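Local coordinates for transcriptional regulator, PadR family (Bacillus cereus, PDB 4ESB), which probably binds DNA as a dimeric, PadR-family transcriptional regulator through a winged helix-turn-helix fold, at residues 4-9 and 35-40; 9-14 and 50-55; 22-27 and 69-74; 27-32 and 40-45. All blocks are in the same frame, centred on the assembly; numbering follows the deposited sequence.

Contact 1 (4-9 and 35-40); sequences QMLKGV and HGFTFV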
loop_
_atom_site.group_PDB
_atom_site.type_symbol
_atom_site.label_atom_id
_atom_site.label_comp_id
_atom_site.label_asym_id
_atom_site.label_seq_id
_atom_site.Cartn_x
_atom_site.Cartn_y
_atom_site.Cartn_z
ATOM N N GLN A 4 -6.852 7.042 0.577
ATOM C CA GLN A 4 -5.500 7.563 0.392
ATOM C C GLN A 4 -4.515 6.477 -0.041
ATOM O O GLN A 4 -3.507 6.760 -0.690
ATOM C CB GLN A 4 -5.007 8.214 1.687
ATOM C CG GLN A 4 -4.766 7.235 2.832
ATOM C CD GLN A 4 -6.019 6.479 3.239
ATOM O OE1 GLN A 4 -7.116 6.766 2.758
ATOM N NE2 GLN A 4 -5.860 5.508 4.130
ATOM N N MET A 5 -4.812 5.236 0.326
ATOM C CA MET A 5 -3.918 4.116 0.065
ATOM C C MET A 5 -4.285 3.421 -1.242
ATOM O O MET A 5 -3.421 2.880 -1.934
ATOM C CB MET A 5 -3.990 3.132 1.231
ATOM C CG MET A 5 -2.999 1.983 1.170
ATOM S SD MET A 5 -3.212 0.861 2.568
ATOM C CE MET A 5 -3.236 2.015 3.932
ATOM N N LEU A 6 -5.573 3.442 -1.576
ATOM C CA LEU A 6 -6.047 2.923 -2.853
ATOM C C LEU A 6 -5.261 3.521 -4.019
ATOM O O LEU A 6 -5.153 2.910 -5.082
ATOM C CB LEU A 6 -7.536 3.231 -3.029
ATOM C CG LEU A 6 -8.541 2.187 -2.533
ATOM C CD1 LEU A 6 -9.940 2.783 -2.501
ATOM C CD2 LEU A 6 -8.517 0.947 -3.413
ATOM N N LYS A 7 -4.710 4.715 -3.812
ATOM C CA LYS A 7 -3.958 5.409 -4.855
ATOM C C LYS A 7 -2.535 4.879 -4.986
ATOM O O LYS A 7 -1.928 4.974 -6.054
ATOM C CB LYS A 7 -3.931 6.911 -4.570
ATOM C CG LYS A 7 -5.257 7.594 -4.844
ATOM C CD LYS A 7 -5.556 8.693 -3.844
ATOM C CE LYS A 7 -7.056 8.892 -3.700
ATOM N NZ LYS A 7 -7.428 10.309 -3.471
ATOM N N GLY A 8 -2.004 4.324 -3.903
ATOM C CA GLY A 8 -0.674 3.747 -3.923
ATOM C C GLY A 8 -0.578 2.608 -4.922
ATOM O O GLY A 8 0.392 2.500 -5.673
ATOM N N VAL A 9 -1.609 1.768 -4.940
ATOM C CA VAL A 9 -1.605 0.547 -5.737
ATOM C C VAL A 9 -2.400 0.670 -7.036
ATOM O O VAL A 9 -2.543 -0.302 -7.774
ATOM C CB VAL A 9 -2.209 -0.620 -4.934
ATOM C CG1 VAL A 9 -1.447 -0.823 -3.634
ATOM C CG2 VAL A 9 -3.685 -0.360 -4.660
ATOM N N HIS A 35 -14.290 -3.810 -9.838
ATOM C CA HIS A 35 -13.348 -4.623 -9.073
ATOM C C HIS A 35 -13.035 -3.988 -7.720
ATOM O O HIS A 35 -12.162 -4.464 -6.996
ATOM C CB HIS A 35 -12.061 -4.879 -9.863
ATOM C CG HIS A 35 -12.189 -5.975 -10.876
ATOM N ND1 HIS A 35 -11.861 -7.285 -10.599
ATOM C CD2 HIS A 35 -12.618 -5.956 -12.159
ATOM C CE1 HIS A 35 -12.078 -8.025 -11.672
ATOM N NE2 HIS A 35 -12.537 -7.245 -12.631
ATOM N N GLY A 36 -13.748 -2.912 -7.389
ATOM C CA GLY A 36 -13.737 -2.370 -6.041
ATOM C C GLY A 36 -13.103 -1.002 -5.847
ATOM O O GLY A 36 -13.073 -0.497 -4.725
ATOM N N PHE A 37 -12.594 -0.396 -6.914
ATOM C CA PHE A 37 -12.091 0.973 -6.828
ATOM C C PHE A 37 -13.249 1.933 -7.073
ATOM O O PHE A 37 -13.330 2.573 -8.120
ATOM C CB PHE A 37 -10.984 1.226 -7.852
ATOM C CG PHE A 37 -9.730 0.435 -7.607
ATOM C CD1 PHE A 37 -9.633 -0.887 -8.013
ATOM C CD2 PHE A 37 -8.641 1.020 -6.982
ATOM C CE1 PHE A 37 -8.475 -1.613 -7.793
ATOM C CE2 PHE A 37 -7.480 0.299 -6.759
ATOM C CZ PHE A 37 -7.398 -1.018 -7.165
ATOM N N THR A 38 -14.142 2.033 -6.095
ATOM C CA THR A 38 -15.415 2.726 -6.282
ATOM C C THR A 38 -15.281 4.234 -6.485
ATOM O O THR A 38 -16.192 4.874 -7.006
ATOM C CB THR A 38 -16.361 2.472 -5.090
ATOM O OG1 THR A 38 -15.720 2.869 -3.872
ATOM C CG2 THR A 38 -16.732 0.996 -5.009
ATOM N N PHE A 39 -14.152 4.804 -6.080
ATOM C CA PHE A 39 -13.978 6.252 -6.147
ATOM C C PHE A 39 -13.448 6.734 -7.496
ATOM O O PHE A 39 -13.508 7.928 -7.788
ATOM C CB PHE A 39 -13.029 6.727 -5.045
ATOM C CG PHE A 39 -11.579 6.565 -5.389
ATOM C CD1 PHE A 39 -10.884 7.588 -6.017
ATOM C CD2 PHE A 39 -10.910 5.388 -5.091
ATOM C CE1 PHE A 39 -9.547 7.441 -6.338
ATOM C CE2 PHE A 39 -9.575 5.236 -5.409
ATOM C CZ PHE A 39 -8.891 6.262 -6.033
ATOM N N VAL A 40 -12.924 5.826 -8.317
ATOM C CA VAL A 40 -12.288 6.248 -9.563
ATOM C C VAL A 40 -13.309 6.649 -10.625
ATOM O O VAL A 40 -14.409 6.102 -10.698
ATOM C CB VAL A 40 -11.344 5.170 -10.159
ATOM C CG1 VAL A 40 -10.373 4.666 -9.106
ATOM C CG2 VAL A 40 -12.132 4.021 -10.773
#

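Contact 2 (9-14 and 50-55); sequences VLEGCI and LRMQKE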
loop_
_atom_site.group_PDB
_atom_site.type_symbol
_atom_site.label_atom_id
_atom_site.label_comp_id
_atom_site.label_asym_id
_atom_site.label_seq_id
_atom_site.Cartn_x
_atom_site.Cartn_y
_atom_site.Cartn_z
ATOM N N VAL A 9 -1.609 1.768 -4.940
ATOM C CA VAL A 9 -1.605 0.547 -5.737
ATOM C C VAL A 9 -2.400 0.670 -7.036
ATOM O O VAL A 9 -2.543 -0.302 -7.774
ATOM C CB VAL A 9 -2.209 -0.620 -4.934
ATOM C CG1 VAL A 9 -1.447 -0.823 -3.634
ATOM C CG2 VAL A 9 -3.685 -0.360 -4.660
ATOM N N LEU A 10 -2.915 1.862 -7.316
ATOM C CA LEU A 10 -3.808 2.057 -8.454
ATOM C C LEU A 10 -3.062 1.978 -9.785
ATOM O O LEU A 10 -3.566 1.410 -10.754
ATOM C CB LEU A 10 -4.538 3.396 -8.329
ATOM C CG LEU A 10 -5.518 3.774 -9.441
ATOM C CD1 LEU A 10 -6.669 2.782 -9.537
ATOM C CD2 LEU A 10 -6.043 5.177 -9.198
ATOM N N GLU A 11 -1.865 2.552 -9.830
ATOM C CA GLU A 11 -1.040 2.501 -11.033
ATOM C C GLU A 11 -0.734 1.054 -11.408
ATOM O O GLU A 11 -0.774 0.685 -12.581
ATOM C CB GLU A 11 0.259 3.282 -10.820
ATOM C CG GLU A 11 1.204 3.265 -12.012
ATOM C CD GLU A 11 2.195 4.415 -11.990
ATOM O OE1 GLU A 11 2.102 5.265 -11.082
ATOM O OE2 GLU A 11 3.067 4.470 -12.884
ATOM N N GLY A 12 -0.439 0.238 -10.403
ATOM C CA GLY A 12 -0.119 -1.162 -10.620
ATOM C C GLY A 12 -1.303 -1.975 -11.106
ATOM O O GLY A 12 -1.158 -2.861 -11.947
ATOM N N CYS A 13 -2.483 -1.676 -10.575
ATOM C CA CYS A 13 -3.691 -2.401 -10.957
ATOM C C CYS A 13 -4.137 -1.991 -12.355
ATOM O O CYS A 13 -4.709 -2.786 -13.095
ATOM C CB CYS A 13 -4.808 -2.150 -9.945
ATOM S SG CYS A 13 -4.500 -2.912 -8.332
ATOM N N ILE A 14 -3.872 -0.739 -12.705
ATOM C CA ILE A 14 -4.119 -0.253 -14.055
ATOM C C ILE A 14 -3.206 -0.963 -15.056
ATOM O O ILE A 14 -3.648 -1.357 -16.135
ATOM C CB ILE A 14 -3.920 1.273 -14.148
ATOM C CG1 ILE A 14 -5.156 1.985 -13.599
ATOM C CG2 ILE A 14 -3.659 1.702 -15.590
ATOM C CD1 ILE A 14 -5.057 3.494 -13.590
ATOM N N LEU A 50 -2.221 10.184 -18.309
ATOM C CA LEU A 50 -1.375 11.058 -19.114
ATOM C C LEU A 50 0.080 10.876 -18.717
ATOM O O LEU A 50 0.984 10.949 -19.549
ATOM C CB LEU A 50 -1.768 12.522 -18.914
ATOM C CG LEU A 50 -3.046 13.022 -19.589
ATOM C CD1 LEU A 50 -3.370 14.425 -19.101
ATOM C CD2 LEU A 50 -2.902 13.000 -21.103
ATOM N N ARG A 51 0.294 10.640 -17.429
ATOM C CA ARG A 51 1.633 10.528 -16.881
ATOM C C ARG A 51 2.225 9.154 -17.176
ATOM O O ARG A 51 3.399 9.040 -17.523
ATOM C CB ARG A 51 1.591 10.790 -15.375
ATOM C CG ARG A 51 2.945 10.787 -14.701
ATOM C CD ARG A 51 2.852 11.360 -13.295
ATOM N NE ARG A 51 2.304 10.397 -12.343
ATOM C CZ ARG A 51 3.014 9.442 -11.747
ATOM N NH1 ARG A 51 4.310 9.307 -12.004
ATOM N NH2 ARG A 51 2.427 8.615 -10.894
ATOM N N MET A 52 1.407 8.113 -17.055
ATOM C CA MET A 52 1.853 6.761 -17.361
ATOM C C MET A 52 2.263 6.663 -18.827
ATOM O O MET A 52 3.142 5.878 -19.183
ATOM C CB MET A 52 0.756 5.743 -17.041
ATOM C CG MET A 52 0.496 5.567 -15.548
ATOM S SD MET A 52 -0.843 4.416 -15.183
ATOM C CE MET A 52 -0.133 2.872 -15.747
ATOM N N GLN A 53 1.631 7.471 -19.674
ATOM C CA GLN A 53 1.996 7.540 -21.083
ATOM C C GLN A 53 3.319 8.270 -21.267
ATOM O O GLN A 53 4.174 7.846 -22.043
ATOM C CB GLN A 53 0.917 8.266 -21.882
ATOM C CG GLN A 53 -0.282 7.414 -22.246
ATOM C CD GLN A 53 -1.389 8.229 -22.875
ATOM O OE1 GLN A 53 -1.464 8.360 -24.096
ATOM N NE2 GLN A 53 -2.251 8.794 -22.039
ATOM N N LYS A 54 3.482 9.375 -20.550
ATOM C CA LYS A 54 4.678 10.193 -20.682
ATOM C C LYS A 54 5.895 9.433 -20.173
ATOM O O LYS A 54 7.019 9.692 -20.597
ATOM C CB LYS A 54 4.507 11.511 -19.924
ATOM C CG LYS A 54 5.609 12.536 -20.174
ATOM C CD LYS A 54 5.305 13.858 -19.481
ATOM C CE LYS A 54 5.289 13.721 -17.965
ATOM N NZ LYS A 54 6.624 13.345 -17.424
ATOM N N GLU A 55 5.668 8.487 -19.267
ATOM C CA GLU A 55 6.750 7.651 -18.768
ATOM C C GLU A 55 6.851 6.349 -19.560
ATOM O O GLU A 55 7.645 5.473 -19.228
ATOM C CB GLU A 55 6.547 7.352 -17.286
ATOM C CG GLU A 55 6.277 8.584 -16.436
ATOM C CD GLU A 55 6.075 8.231 -14.979
ATOM O OE1 GLU A 55 5.811 7.044 -14.696
ATOM O OE2 GLU A 55 6.179 9.134 -14.124
#

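Contact 3 (22-27 and 69-74); sequences EVYGYE and PKRKYY. With SO4 (sulfate ion), chain B; GOL (glycerol), chain F.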
loop_
_atom_site.group_PDB
_atom_site.type_symbol
_atom_site.label_atom_id
_atom_site.label_comp_id
_atom_site.label_asym_id
_atom_site.label_seq_id
_atom_site.Cartn_x
_atom_site.Cartn_y
_atom_site.Cartn_z
ATOM N N GLU A 22 -6.446 -4.845 -24.052
ATOM C CA GLU A 22 -6.521 -3.501 -24.610
ATOM C C GLU A 22 -7.862 -2.880 -24.240
ATOM O O GLU A 22 -8.912 -3.437 -24.551
ATOM C CB GLU A 22 -6.396 -3.553 -26.134
ATOM C CG GLU A 22 -5.209 -2.803 -26.700
ATOM C CD GLU A 22 -5.233 -2.751 -28.213
ATOM O OE1 GLU A 22 -5.734 -3.710 -28.839
ATOM O OE2 GLU A 22 -4.758 -1.744 -28.778
ATOM N N VAL A 23 -7.828 -1.725 -23.586
ATOM C CA VAL A 23 -9.058 -1.059 -23.159
ATOM C C VAL A 23 -9.016 0.444 -23.410
ATOM O O VAL A 23 -7.953 1.061 -23.339
ATOM C CB VAL A 23 -9.326 -1.281 -21.657
ATOM C CG1 VAL A 23 -9.620 -2.751 -21.374
ATOM C CG2 VAL A 23 -8.149 -0.781 -20.826
ATOM N N TYR A 24 -10.175 1.031 -23.700
ATOM C CA TYR A 24 -10.274 2.487 -23.787
ATOM C C TYR A 24 -10.658 3.067 -22.430
ATOM O O TYR A 24 -11.026 2.331 -21.514
ATOM C CB TYR A 24 -11.222 2.952 -24.909
ATOM C CG TYR A 24 -12.656 2.449 -24.863
ATOM C CD1 TYR A 24 -12.975 1.154 -25.246
ATOM C CD2 TYR A 24 -13.695 3.291 -24.488
ATOM C CE1 TYR A 24 -14.283 0.702 -25.224
ATOM C CE2 TYR A 24 -15.006 2.850 -24.465
ATOM C CZ TYR A 24 -15.295 1.557 -24.835
ATOM O OH TYR A 24 -16.601 1.117 -24.812
ATOM N N GLY A 25 -10.550 4.385 -22.305
ATOM C CA GLY A 25 -10.671 5.056 -21.023
ATOM C C GLY A 25 -11.877 4.654 -20.196
ATOM O O GLY A 25 -11.744 4.302 -19.023
ATOM N N TYR A 26 -13.058 4.705 -20.803
ATOM C CA TYR A 26 -14.297 4.429 -20.088
ATOM C C TYR A 26 -14.371 2.963 -19.678
ATOM O O TYR A 26 -14.825 2.628 -18.581
ATOM C CB TYR A 26 -15.501 4.788 -20.959
ATOM C CG TYR A 26 -16.817 4.320 -20.386
ATOM C CD1 TYR A 26 -17.338 4.899 -19.238
ATOM C CD2 TYR A 26 -17.537 3.299 -20.994
ATOM C CE1 TYR A 26 -18.538 4.472 -18.708
ATOM C CE2 TYR A 26 -18.737 2.868 -20.473
ATOM C CZ TYR A 26 -19.232 3.458 -19.329
ATOM O OH TYR A 26 -20.430 3.033 -18.805
ATOM N N GLU A 27 -13.920 2.096 -20.576
ATOM C CA GLU A 27 -13.862 0.664 -20.321
ATOM C C GLU A 27 -12.965 0.376 -19.118
ATOM O O GLU A 27 -13.280 -0.467 -18.277
ATOM C CB GLU A 27 -13.326 -0.046 -21.564
ATOM C CG GLU A 27 -13.396 -1.558 -21.535
ATOM C CD GLU A 27 -12.797 -2.176 -22.785
ATOM O OE1 GLU A 27 -12.809 -3.420 -22.906
ATOM O OE2 GLU A 27 -12.312 -1.414 -23.647
ATOM N N PRO A 69 -16.834 2.258 -34.483
ATOM C CA PRO A 69 -16.318 3.583 -34.119
ATOM C C PRO A 69 -14.906 3.506 -33.549
ATOM O O PRO A 69 -14.611 2.616 -32.749
ATOM C CB PRO A 69 -17.308 4.067 -33.054
ATOM C CG PRO A 69 -17.898 2.832 -32.492
ATOM C CD PRO A 69 -17.957 1.850 -33.621
ATOM N N LYS A 70 -14.047 4.430 -33.962
ATOM C CA LYS A 70 -12.647 4.395 -33.564
ATOM C C LYS A 70 -12.429 5.009 -32.189
ATOM O O LYS A 70 -12.856 6.132 -31.915
ATOM C CB LYS A 70 -11.777 5.092 -34.609
ATOM C CG LYS A 70 -11.552 4.238 -35.842
ATOM C CD LYS A 70 -10.834 4.988 -36.946
ATOM C CE LYS A 70 -10.851 4.177 -38.231
ATOM N NZ LYS A 70 -10.265 4.912 -39.384
ATOM N N ARG A 71 -11.758 4.252 -31.327
ATOM C CA ARG A 71 -11.500 4.672 -29.959
ATOM C C ARG A 71 -10.003 4.636 -29.680
ATOM O O ARG A 71 -9.238 4.019 -30.422
ATOM C CB ARG A 71 -12.226 3.746 -28.985
ATOM C CG ARG A 71 -13.735 3.701 -29.170
ATOM C CD ARG A 71 -14.383 2.736 -28.189
ATOM N NE ARG A 71 -15.829 2.650 -28.370
ATOM C CZ ARG A 71 -16.697 3.563 -27.943
ATOM N NH1 ARG A 71 -16.273 4.652 -27.312
ATOM N NH2 ARG A 71 -17.994 3.392 -28.153
ATOM N N LYS A 72 -9.590 5.296 -28.604
ATOM C CA LYS A 72 -8.192 5.304 -28.199
ATOM C C LYS A 72 -7.937 4.200 -27.175
ATOM O O LYS A 72 -8.131 4.396 -25.974
ATOM C CB LYS A 72 -7.814 6.674 -27.629
ATOM C CG LYS A 72 -6.369 6.792 -27.172
ATOM C CD LYS A 72 -5.947 8.252 -27.037
ATOM C CE LYS A 72 -4.569 8.378 -26.405
ATOM N NZ LYS A 72 -4.311 9.740 -25.853
ATOM N N TYR A 73 -7.507 3.038 -27.662
ATOM C CA TYR A 73 -7.234 1.890 -26.806
ATOM C C TYR A 73 -5.812 1.961 -26.264
ATOM O O TYR A 73 -4.885 2.324 -26.984
ATOM C CB TYR A 73 -7.407 0.585 -27.586
ATOM C CG TYR A 73 -8.842 0.224 -27.905
ATOM C CD1 TYR A 73 -9.604 -0.522 -27.017
ATOM C CD2 TYR A 73 -9.429 0.620 -29.100
ATOM C CE1 TYR A 73 -10.915 -0.861 -27.307
ATOM C CE2 TYR A 73 -10.736 0.285 -29.400
ATOM C CZ TYR A 73 -11.475 -0.454 -28.500
ATOM O OH TYR A 73 -12.777 -0.788 -28.792
ATOM N N TYR A 74 -5.643 1.601 -24.995
ATOM C CA TYR A 74 -4.327 1.612 -24.367
ATOM C C TYR A 74 -3.747 0.204 -24.288
ATOM O O TYR A 74 -4.452 -0.749 -23.955
ATOM C CB TYR A 74 -4.403 2.194 -22.954
ATOM C CG TYR A 74 -4.822 3.644 -22.889
ATOM C CD1 TYR A 74 -3.903 4.663 -23.107
ATOM C CD2 TYR A 74 -6.132 3.994 -22.591
ATOM C CE1 TYR A 74 -4.281 5.988 -23.041
ATOM C CE2 TYR A 74 -6.519 5.319 -22.522
ATOM C CZ TYR A 74 -5.590 6.311 -22.748
ATOM O OH TYR A 74 -5.969 7.632 -22.682
HETATM S S SO4 B . -12.657 6.985 -26.552
HETATM O O1 SO4 B . -13.934 6.314 -26.773
HETATM O O2 SO4 B . -12.613 8.223 -27.330
HETATM O O3 SO4 B . -12.501 7.292 -25.134
HETATM O O4 SO4 B . -11.571 6.117 -26.972
HETATM C C1 GOL F . -17.750 -1.254 -28.793
HETATM O O1 GOL F . -17.787 0.104 -29.177
HETATM C C2 GOL F . -16.657 -1.455 -27.747
HETATM O O2 GOL F . -17.196 -1.320 -26.451
HETATM C C3 GOL F . -16.028 -2.836 -27.903
HETATM O O3 GOL F . -14.716 -2.823 -27.383
HETATM O O HOH W 1 -9.753 6.256 -24.226
#

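Contact 4 (27-32 and 40-45); sequences ELSTKL and VSEGSI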
loop_
_atom_site.group_PDB
_atom_site.type_symbol
_atom_site.label_atom_id
_atom_site.label_comp_id
_atom_site.label_asym_id
_atom_site.label_seq_id
_atom_site.Cartn_x
_atom_site.Cartn_y
_atom_site.Cartn_z
ATOM N N GLU A 27 -13.920 2.096 -20.576
ATOM C CA GLU A 27 -13.862 0.664 -20.321
ATOM C C GLU A 27 -12.965 0.376 -19.118
ATOM O O GLU A 27 -13.280 -0.467 -18.277
ATOM C CB GLU A 27 -13.326 -0.046 -21.564
ATOM C CG GLU A 27 -13.396 -1.558 -21.535
ATOM C CD GLU A 27 -12.797 -2.176 -22.785
ATOM O OE1 GLU A 27 -12.809 -3.420 -22.906
ATOM O OE2 GLU A 27 -12.312 -1.414 -23.647
ATOM N N LEU A 28 -11.850 1.094 -19.037
ATOM C CA LEU A 28 -10.890 0.916 -17.952
ATOM C C LEU A 28 -11.497 1.258 -16.594
ATOM O O LEU A 28 -11.461 0.450 -15.666
ATOM C CB LEU A 28 -9.650 1.780 -18.192
ATOM C CG LEU A 28 -8.615 1.803 -17.065
ATOM C CD1 LEU A 28 -8.098 0.403 -16.770
ATOM C CD2 LEU A 28 -7.465 2.738 -17.410
ATOM N N SER A 29 -12.057 2.458 -16.482
ATOM C CA SER A 29 -12.596 2.931 -15.210
ATOM C C SER A 29 -13.811 2.117 -14.772
ATOM O O SER A 29 -14.060 1.958 -13.576
ATOM C CB SER A 29 -12.971 4.406 -15.305
ATOM O OG SER A 29 -14.201 4.566 -15.974
ATOM N N THR A 30 -14.571 1.612 -15.737
ATOM C CA THR A 30 -15.697 0.741 -15.418
ATOM C C THR A 30 -15.184 -0.524 -14.743
ATOM O O THR A 30 -15.700 -0.935 -13.703
ATOM C CB THR A 30 -16.514 0.349 -16.667
ATOM O OG1 THR A 30 -17.180 1.502 -17.193
ATOM C CG2 THR A 30 -17.556 -0.707 -16.313
ATOM N N LYS A 31 -14.159 -1.137 -15.333
ATOM C CA LYS A 31 -13.560 -2.334 -14.752
ATOM C C LYS A 31 -13.000 -2.034 -13.363
ATOM O O LYS A 31 -13.164 -2.828 -12.439
ATOM C CB LYS A 31 -12.455 -2.892 -15.653
ATOM C CG LYS A 31 -12.957 -3.553 -16.930
ATOM C CD LYS A 31 -11.878 -4.435 -17.541
ATOM C CE LYS A 31 -12.188 -4.816 -18.981
ATOM N NZ LYS A 31 -13.350 -5.740 -19.103
ATOM N N LEU A 32 -12.346 -0.885 -13.216
ATOM C CA LEU A 32 -11.796 -0.488 -11.924
ATOM C C LEU A 32 -12.912 -0.375 -10.895
ATOM O O LEU A 32 -12.774 -0.870 -9.777
ATOM C CB LEU A 32 -11.033 0.838 -12.031
ATOM C CG LEU A 32 -9.662 0.806 -12.719
ATOM C CD1 LEU A 32 -9.093 2.211 -12.839
ATOM C CD2 LEU A 32 -8.687 -0.088 -11.967
ATOM N N VAL A 40 -12.924 5.826 -8.317
ATOM C CA VAL A 40 -12.288 6.248 -9.563
ATOM C C VAL A 40 -13.309 6.649 -10.625
ATOM O O VAL A 40 -14.409 6.102 -10.698
ATOM C CB VAL A 40 -11.344 5.170 -10.159
ATOM C CG1 VAL A 40 -10.373 4.666 -9.106
ATOM C CG2 VAL A 40 -12.132 4.021 -10.773
ATOM N N SER A 41 -12.922 7.625 -11.436
ATOM C CA SER A 41 -13.691 8.040 -12.596
ATOM C C SER A 41 -12.684 8.403 -13.681
ATOM O O SER A 41 -11.498 8.563 -13.394
ATOM C CB SER A 41 -14.557 9.251 -12.259
ATOM O OG SER A 41 -13.743 10.383 -12.009
ATOM N N GLU A 42 -13.143 8.537 -14.920
ATOM C CA GLU A 42 -12.246 8.907 -16.005
ATOM C C GLU A 42 -11.569 10.224 -15.661
ATOM O O GLU A 42 -10.387 10.421 -15.949
ATOM C CB GLU A 42 -13.000 9.054 -17.326
ATOM C CG GLU A 42 -13.312 7.744 -18.025
ATOM C CD GLU A 42 -13.944 7.952 -19.391
ATOM O OE1 GLU A 42 -15.191 7.919 -19.488
ATOM O OE2 GLU A 42 -13.190 8.148 -20.366
ATOM N N GLY A 43 -12.327 11.117 -15.033
ATOM C CA GLY A 43 -11.829 12.433 -14.685
ATOM C C GLY A 43 -10.744 12.392 -13.627
ATOM O O GLY A 43 -9.783 13.161 -13.685
ATOM N N SER A 44 -10.890 11.491 -12.661
ATOM C CA SER A 44 -9.966 11.434 -11.534
ATOM C C SER A 44 -8.663 10.702 -11.863
ATOM O O SER A 44 -7.617 11.023 -11.300
ATOM C CB SER A 44 -10.645 10.789 -10.321
ATOM O OG SER A 44 -10.678 9.380 -10.426
ATOM N N ILE A 45 -8.719 9.728 -12.770
ATOM C CA ILE A 45 -7.520 8.976 -13.148
ATOM C C ILE A 45 -6.863 9.508 -14.419
ATOM O O ILE A 45 -5.786 9.053 -14.799
ATOM C CB ILE A 45 -7.810 7.467 -13.361
ATOM C CG1 ILE A 45 -8.600 7.240 -14.655
ATOM C CG2 ILE A 45 -8.534 6.882 -12.154
ATOM C CD1 ILE A 45 -8.837 5.776 -14.977
#

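Contact 1 (4-9 and 35-40)
Leu6 points toward the rings of Phe37 and Phe39 and sends one methyl to each. Its CD2 approaches the Phe37 ring obliquely, 3.6 Å from CE2, while CD1 and CB lie on the CD2-CE2 side of Phe39, CB obliquely, 3.7 Å from CE2. Leu6 and Phe39 run past each other in opposite directions; Phe39 reaches its place with CG between the backbone N and the carbonyl carbon (chi1 82°), and Val40 CG1 sits over the centre of one face of its ring. The second segment follows the end of helix 25-34 in the helix-turn-helix region: Gly36, C-prime residue of a Schellman motif, has a positive phi that would jam a side chain against His35 O and calls for glycine, and a type I turn runs from Phe37 to Val40. Lys7 brings only its aliphatic part, CE lying 3.9 Å from Phe39 CE1. Val9 CG2 meets the edge of Phe37 at a looser 4.4 Å from CE2, and Thr97 of the second subunit also packs on Phe37.

Contact 2 (9-14 and 50-55)
In the winged helix-turn-helix domain, Glu11 of helix 10-20 and Arg51 of helix 42-54 form part of a small salt-bridge network beside an apolar contact of Met52 with Ile14. The short segments cross at -70° with their axes 12.1 Å apart, a separation that long side chains must span. Glu11 does so with CG anti to the backbone N and an extended chain beyond. Its OE1 forms a long salt bridge with Arg51 NH2, 3.4 Å away, the carboxylate plane turned 77° from the guanidinium. Arg51 NH1 pairs with Glu55 OE2, just past the helix end, at 2.8 Å, in a bent, weak bond. Arginine suits this place because the two terminal nitrogens of its guanidinium can each serve an acid; its charge would ease the repulsion between Glu11 OE2 and Glu55 OE1, which lie 4.2 Å apart. Met52 slides past Glu11 in the opposite direction, its SD 3.9 Å from Glu11 CG, and the chain bends at chi3 (67°) to carry CE to within 3.7 Å of Ile14 CG2. Leu48 also packs on Glu11 and Ile14, while helix 78-101 brings Gln83 to Glu11 and Lys79 to Glu55 O.

Contact 3 (22-27 and 69-74)
The Tyr24 ring is sandwiched: Arg71 CD stands over the centre of one face, 3.4 Å from the ring centroid, and Glu27 CB lies on the opposite face toward the rim. Beyond CD the Arg71 guanidinium lies nearly parallel to the ring, planes 16° apart, in an off-centre cation-pi stack; arginine offers both aliphatic chain and flat cation. At the guanidinium edge, NH1 donates to sulfate O1 at 2.9 Å, while NE and NH2 make weak bonds to glycerol O1, both molecules probably from the crystallisation liquor. Tyr24 turns its edge to the face of Tyr73 in an offset edge-to-face pair, planes at 83°, CD1 of Tyr24 3.5 Å from CE1 of Tyr73. Both hydroxyls bond to the same glycerol. Sulfate O4 takes a bond of 2.7 Å from Lys72 N, and a water accepting from Gly25 N is within bonding distance of Lys72 O and sulfate O3. Tyr74 N donates to Val23 O at 2.9 Å. Tyr24 is the N-cap residue of helix 25-34, its N held by Glu27 OE2 at 3.2 Å. The weakly bonded strand 23-24 lies along strand 70-76, which pairs with 58-64: the three-stranded antiparallel sheet and beta-hairpin wing of a winged helix.

Contact 4 (27-32 and 40-45)
Leu32 and Ile45 reach toward each other tip to tip where helix 25-34 meets the start of helix 42-54, the helix pair of the winged helix-turn-helix fold. The apolar contacts centre on Ile45 CD1, which is 4.2 Å from Leu32 CD1 and 4.1 Å from Leu28 CD2. Val40 fills the adjoining place, crossing Leu32 at about a right angle with CG2 3.6 Å from Leu32 CB. Branched aliphatic residues suit this buried interface, where Ile17 of helix 10-20 also packs on Leu28 and Leu32. Among the polar residues, small Ser29 lets the backbones come close, its CA 5.8 Å from that of Ser41; its OG bonds weakly to Tyr26 O and touches Glu42 CG. The helix start is closed by hydrogen bonds within its own segment, a capping box in which Ser44 N donates to Ser41 OG at 3.1 Å and Ser41 N to Ser44 OG at 3.0 Å.

From the N terminus, residues 4-9 lead into helix 10-20, and contact 1 closes the first loop by bringing them to the turn at 35-40. Contact 2 shares Val9 with it and carries helix 10-20 on to the end of helix 42-54. Contact 3 then ties strand 23-24 and the start of helix 25-34 to strand 70-76 of the wing. These three cross one another, their segments alternating along the chain. Contact 4 is the short-range closure, joining helix 25-34 to helix 42-54; it lies within the loops of contacts 2 and 3 but crosses contact 1, with which it shares Val40. Contacts 1 and 2 also touch the second subunit.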